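Local coordinates for BAR/IMD domain-containing adapter protein 2-like 2 (Mus musculus, PDB 3OK8), which binds phosphoinositides and induces planar or gently curved membrane structures, here represented by its dimeric I-BAR (IMD) domain, at residues G100-L103 with Q104-K108; Y186-L189 with A190-L194. All coordinates share one frame; numbering follows the deposited sequence.

Contact 1 (G100-L103 with Q104-K108)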
loop_
_atom_site.group_PDB
_atom_site.type_symbol
_atom_site.label_atom_id
_atom_site.label_comp_id
_atom_site.label_asym_id
_atom_site.label_seq_id
_atom_site.Cartn_x
_atom_site.Cartn_y
_atom_site.Cartn_z
ATOM N N GLY A 100 4.627 -13.374 -9.953
ATOM C CA GLY A 100 5.324 -14.154 -10.962
ATOM C C GLY A 100 6.626 -14.828 -10.523
ATOM O O GLY A 100 6.848 -16.005 -10.828
ATOM N N ASP A 101 7.476 -14.087 -9.811
ATOM C CA ASP A 101 8.820 -14.544 -9.425
ATOM C C ASP A 101 8.850 -15.384 -8.156
ATOM O O ASP A 101 9.788 -16.167 -7.915
ATOM C CB ASP A 101 9.737 -13.337 -9.201
ATOM C CG ASP A 101 10.365 -12.831 -10.483
ATOM O OD1 ASP A 101 10.109 -11.668 -10.845
ATOM O OD2 ASP A 101 11.123 -13.593 -11.123
ATOM N N LEU A 102 7.840 -15.202 -7.321
ATOM C CA LEU A 102 7.876 -15.822 -6.015
ATOM C C LEU A 102 6.717 -16.802 -5.835
ATOM O O LEU A 102 6.941 -17.999 -5.660
ATOM C CB LEU A 102 7.891 -14.731 -4.946
ATOM C CG LEU A 102 8.249 -15.059 -3.504
ATOM C CD1 LEU A 102 8.777 -13.821 -2.826
ATOM C CD2 LEU A 102 7.062 -15.603 -2.755
ATOM N N LEU A 103 5.487 -16.296 -5.927
ATOM C CA LEU A 103 4.292 -17.088 -5.658
ATOM C C LEU A 103 3.987 -18.196 -6.679
ATOM O O LEU A 103 3.505 -19.260 -6.297
ATOM C CB LEU A 103 3.080 -16.167 -5.465
ATOM C CG LEU A 103 2.677 -15.731 -4.048
ATOM C CD1 LEU A 103 3.832 -15.723 -3.073
ATOM C CD2 LEU A 103 1.988 -14.352 -4.068
ATOM N N GLN A 104 4.256 -17.964 -7.962
ATOM C CA GLN A 104 4.069 -19.021 -8.963
ATOM C C GLN A 104 5.201 -20.042 -8.871
ATOM O O GLN A 104 5.072 -21.202 -9.288
ATOM C CB GLN A 104 4.024 -18.445 -10.377
ATOM C CG GLN A 104 2.745 -17.714 -10.730
ATOM C CD GLN A 104 2.781 -17.144 -12.145
ATOM O OE1 GLN A 104 2.013 -16.252 -12.482
ATOM N NE2 GLN A 104 3.680 -17.663 -12.975
ATOM N N HIS A 105 6.323 -19.601 -8.319
ATOM C CA HIS A 105 7.480 -20.471 -8.195
ATOM C C HIS A 105 7.254 -21.560 -7.145
ATOM O O HIS A 105 7.507 -22.743 -7.393
ATOM C CB HIS A 105 8.723 -19.648 -7.854
ATOM C CG HIS A 105 10.004 -20.347 -8.175
ATOM N ND1 HIS A 105 10.773 -20.966 -7.214
ATOM C CD2 HIS A 105 10.643 -20.542 -9.353
ATOM C CE1 HIS A 105 11.836 -21.505 -7.785
ATOM N NE2 HIS A 105 11.780 -21.262 -9.082
ATOM N N MET A 106 6.776 -21.156 -5.975
ATOM C CA MET A 106 6.581 -22.089 -4.879
ATOM C C MET A 106 5.511 -23.132 -5.180
ATOM O O MET A 106 5.744 -24.322 -4.988
ATOM C CB MET A 106 6.267 -21.352 -3.581
ATOM C CG MET A 106 7.481 -20.707 -2.930
ATOM S SD MET A 106 6.994 -19.578 -1.598
ATOM C CE MET A 106 8.490 -18.606 -1.406
ATOM N N GLU A 107 4.343 -22.712 -5.656
ATOM C CA GLU A 107 3.293 -23.688 -5.963
ATOM C C GLU A 107 3.675 -24.618 -7.124
ATOM O O GLU A 107 3.184 -25.743 -7.222
ATOM C CB GLU A 107 1.943 -22.997 -6.203
ATOM C CG GLU A 107 1.999 -21.779 -7.123
ATOM C CD GLU A 107 1.909 -22.146 -8.602
ATOM O OE1 GLU A 107 1.792 -23.362 -8.908
ATOM O OE2 GLU A 107 1.946 -21.211 -9.451
ATOM N N LYS A 108 4.568 -24.150 -7.988
ATOM C CA LYS A 108 4.978 -24.915 -9.162
ATOM C C LYS A 108 6.019 -25.970 -8.807
ATOM O O LYS A 108 6.152 -26.988 -9.490
ATOM C CB LYS A 108 5.550 -23.974 -10.227
ATOM C CG LYS A 108 5.158 -24.346 -11.649
ATOM C CD LYS A 108 6.194 -23.919 -12.684
ATOM C CE LYS A 108 6.074 -24.783 -13.937
ATOM N NZ LYS A 108 4.648 -25.020 -14.335
#

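Contact 2 (Y186-L189 with A190-L194)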
loop_
_atom_site.group_PDB
_atom_site.type_symbol
_atom_site.label_atom_id
_atom_site.label_comp_id
_atom_site.label_asym_id
_atom_site.label_seq_id
_atom_site.Cartn_x
_atom_site.Cartn_y
_atom_site.Cartn_z
ATOM N N TYR A 186 16.317 -22.689 3.208
ATOM C CA TYR A 186 16.201 -21.392 3.879
ATOM C C TYR A 186 16.749 -20.260 3.007
ATOM O O TYR A 186 16.103 -19.214 2.827
ATOM C CB TYR A 186 16.895 -21.391 5.228
ATOM C CG TYR A 186 16.130 -22.164 6.272
ATOM C CD1 TYR A 186 14.899 -21.711 6.712
ATOM C CD2 TYR A 186 16.632 -23.349 6.816
ATOM C CE1 TYR A 186 14.179 -22.396 7.657
ATOM C CE2 TYR A 186 15.910 -24.052 7.772
ATOM C CZ TYR A 186 14.678 -23.561 8.189
ATOM O OH TYR A 186 13.937 -24.224 9.127
ATOM N N ARG A 187 17.941 -20.480 2.464
ATOM C CA ARG A 187 18.596 -19.499 1.607
ATOM C C ARG A 187 17.750 -19.095 0.407
ATOM O O ARG A 187 17.786 -17.945 -0.009
ATOM C CB ARG A 187 19.950 -20.023 1.120
ATOM C CG ARG A 187 20.555 -19.223 -0.025
ATOM C CD ARG A 187 22.038 -19.564 -0.265
ATOM N NE ARG A 187 22.868 -19.146 0.861
ATOM C CZ ARG A 187 23.618 -19.961 1.598
ATOM N NH1 ARG A 187 24.316 -19.462 2.617
ATOM N NH2 ARG A 187 23.674 -21.262 1.318
ATOM N N PHE A 188 17.023 -20.046 -0.166
ATOM C CA PHE A 188 16.206 -19.781 -1.339
ATOM C C PHE A 188 15.027 -18.893 -0.943
ATOM O O PHE A 188 14.594 -18.058 -1.722
ATOM C CB PHE A 188 15.707 -21.091 -1.950
ATOM C CG PHE A 188 14.343 -20.995 -2.615
ATOM C CD1 PHE A 188 13.174 -21.012 -1.851
ATOM C CD2 PHE A 188 14.232 -20.924 -4.002
ATOM C CE1 PHE A 188 11.927 -20.942 -2.454
ATOM C CE2 PHE A 188 12.993 -20.856 -4.614
ATOM C CZ PHE A 188 11.832 -20.860 -3.841
ATOM N N LEU A 189 14.518 -19.083 0.272
ATOM C CA LEU A 189 13.412 -18.284 0.782
ATOM C C LEU A 189 13.911 -16.872 1.041
ATOM O O LEU A 189 13.301 -15.881 0.610
ATOM C CB LEU A 189 12.847 -18.909 2.060
ATOM C CG LEU A 189 11.442 -18.497 2.495
ATOM C CD1 LEU A 189 10.465 -18.631 1.327
ATOM C CD2 LEU A 189 10.975 -19.333 3.694
ATOM N N ALA A 190 15.048 -16.784 1.719
ATOM C CA ALA A 190 15.685 -15.504 1.965
ATOM C C ALA A 190 16.059 -14.756 0.672
ATOM O O ALA A 190 15.944 -13.538 0.612
ATOM C CB ALA A 190 16.900 -15.676 2.863
ATOM N N GLU A 191 16.496 -15.473 -0.357
ATOM C CA GLU A 191 16.948 -14.814 -1.589
ATOM C C GLU A 191 15.761 -14.236 -2.360
ATOM O O GLU A 191 15.799 -13.086 -2.795
ATOM C CB GLU A 191 17.755 -15.767 -2.481
ATOM C CG GLU A 191 19.083 -16.252 -1.844
ATOM C CD GLU A 191 19.987 -17.050 -2.801
ATOM O OE1 GLU A 191 19.497 -17.587 -3.820
ATOM O OE2 GLU A 191 21.204 -17.158 -2.526
ATOM N N LYS A 192 14.711 -15.035 -2.529
ATOM C CA LYS A 192 13.513 -14.563 -3.223
ATOM C C LYS A 192 12.915 -13.337 -2.546
ATOM O O LYS A 192 12.366 -12.467 -3.204
ATOM C CB LYS A 192 12.474 -15.673 -3.304
ATOM C CG LYS A 192 12.830 -16.762 -4.288
ATOM C CD LYS A 192 12.546 -16.307 -5.698
ATOM C CE LYS A 192 12.348 -17.503 -6.609
ATOM N NZ LYS A 192 12.456 -17.082 -8.030
ATOM N N HIS A 193 13.024 -13.264 -1.230
ATOM C CA HIS A 193 12.473 -12.139 -0.502
ATOM C C HIS A 193 13.398 -10.951 -0.529
ATOM O O HIS A 193 12.966 -9.809 -0.344
ATOM C CB HIS A 193 12.095 -12.543 0.919
ATOM C CG HIS A 193 10.761 -13.218 0.991
ATOM N ND1 HIS A 193 10.600 -14.575 0.807
ATOM C CD2 HIS A 193 9.519 -12.711 1.172
ATOM C CE1 HIS A 193 9.318 -14.880 0.897
ATOM N NE2 HIS A 193 8.639 -13.766 1.115
ATOM N N LEU A 194 14.670 -11.219 -0.793
ATOM C CA LEU A 194 15.634 -10.151 -1.029
ATOM C C LEU A 194 15.355 -9.472 -2.373
ATOM O O LEU A 194 15.465 -8.255 -2.488
ATOM C CB LEU A 194 17.059 -10.700 -1.010
ATOM C CG LEU A 194 18.109 -9.919 -0.216
ATOM C CD1 LEU A 194 19.519 -10.334 -0.656
ATOM C CD2 LEU A 194 17.925 -8.422 -0.359
#

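Contact 1 (G100-L103 with Q104-K108)
L102 O is held by two successive backbone N-H groups: M106 N donates at 3.2 Å with an N-H...O angle of 156°, whereas the bond from H105 N is weak, its angle only 125°. The doubled grip accompanies a local widening of the helix, a pi-type turn over G100-L103. H105 N lies 4.9 Å from D101 O, too far for the regular i to i+4 bond, and D101 O instead accepts K192 NZ of helix 153-217.

Beside this backbone bond the side chains of L102 and M106 run alongside each other in the same direction. CD2 of L102 meets the methyl CE of M106 at 3.6 Å, with SD slightly farther off. L102 also packs on Y53 of the second subunit. M106 reaches this branch through an extended thioether chain (chi2 168°), and its surroundings also include V33 of helix 5-66 and L189 of helix 153-217. With an alanine here, L102 CD2 would lose its methyl neighbour, and a gap would probably open between the three helices.

Other side chains of the turn are more polar. Q104 lays its CD 4.1 Å from G100 CA, where no side chain intervenes. E107 folds back over the preceding turn, its CG close to L103 O at 3.0 Å. H105 sets CB 3.6 Å from D101 O and directs its ring to F188. With L103 and M106 touching helix 5-66, and L102 and M106 touching helix 153-217, the apolar side chains show the shared packing of the three-helix I-BAR bundle.

Contact 2 (Y186-L189 with A190-L194)
H193 and L189 form the tightly held side of this helical turn, as two bonds to a single oxygen attest. L189 O accepts H193 N at 3.2 Å and the ring nitrogen H193 ND1 at 3.0 Å, the two donors arriving from opposite faces of the carbonyl plane. L189 O lies only 5° out of the imidazole plane, and at the far edge NE2 is hydrogen-bonded to Y53 OH of the second subunit, so the rotation of the buried ring is fixed from both ends. Alongside, L189 CD1 rests 3.9 Å from H193 CE1.

K192 CG lies over one face of the F188 ring, offset toward the rim. A bend at chi2 (-78°) turns the lysine chain past the ring, and NZ goes on to D101 O.

Toward solvent the fit is looser. E191 places OE2 3.3 Å from R187 CG, but R187 NE is 4.3 Å from that oxygen, beyond a salt bridge, and bonds instead to S222 O of the second subunit. Residues of both the buried and the charged parts thus meet the second subunit, which places this turn of helix 153-217 in the interface of the antiparallel I-BAR dimer.

How the contacts relate
Contact 1 comes first along the chain, on helix 71-147, and contact 2 follows on helix 153-217, the next helix of the same three-helix bundle. Their centres are 13 Å apart, and both lie near the middle of the elongated chain, 10 and 5 Å from its centre. They touch directly: D101 O meets K192 NZ at 2.8 Å, and M106 CE approaches L189 CD1 at 3.4 Å. The second subunit reaches one residue of contact 1 but seven of contact 2. The two turns thus join neighbouring helices near the centre of the chain, where residues of the second subunit also pack.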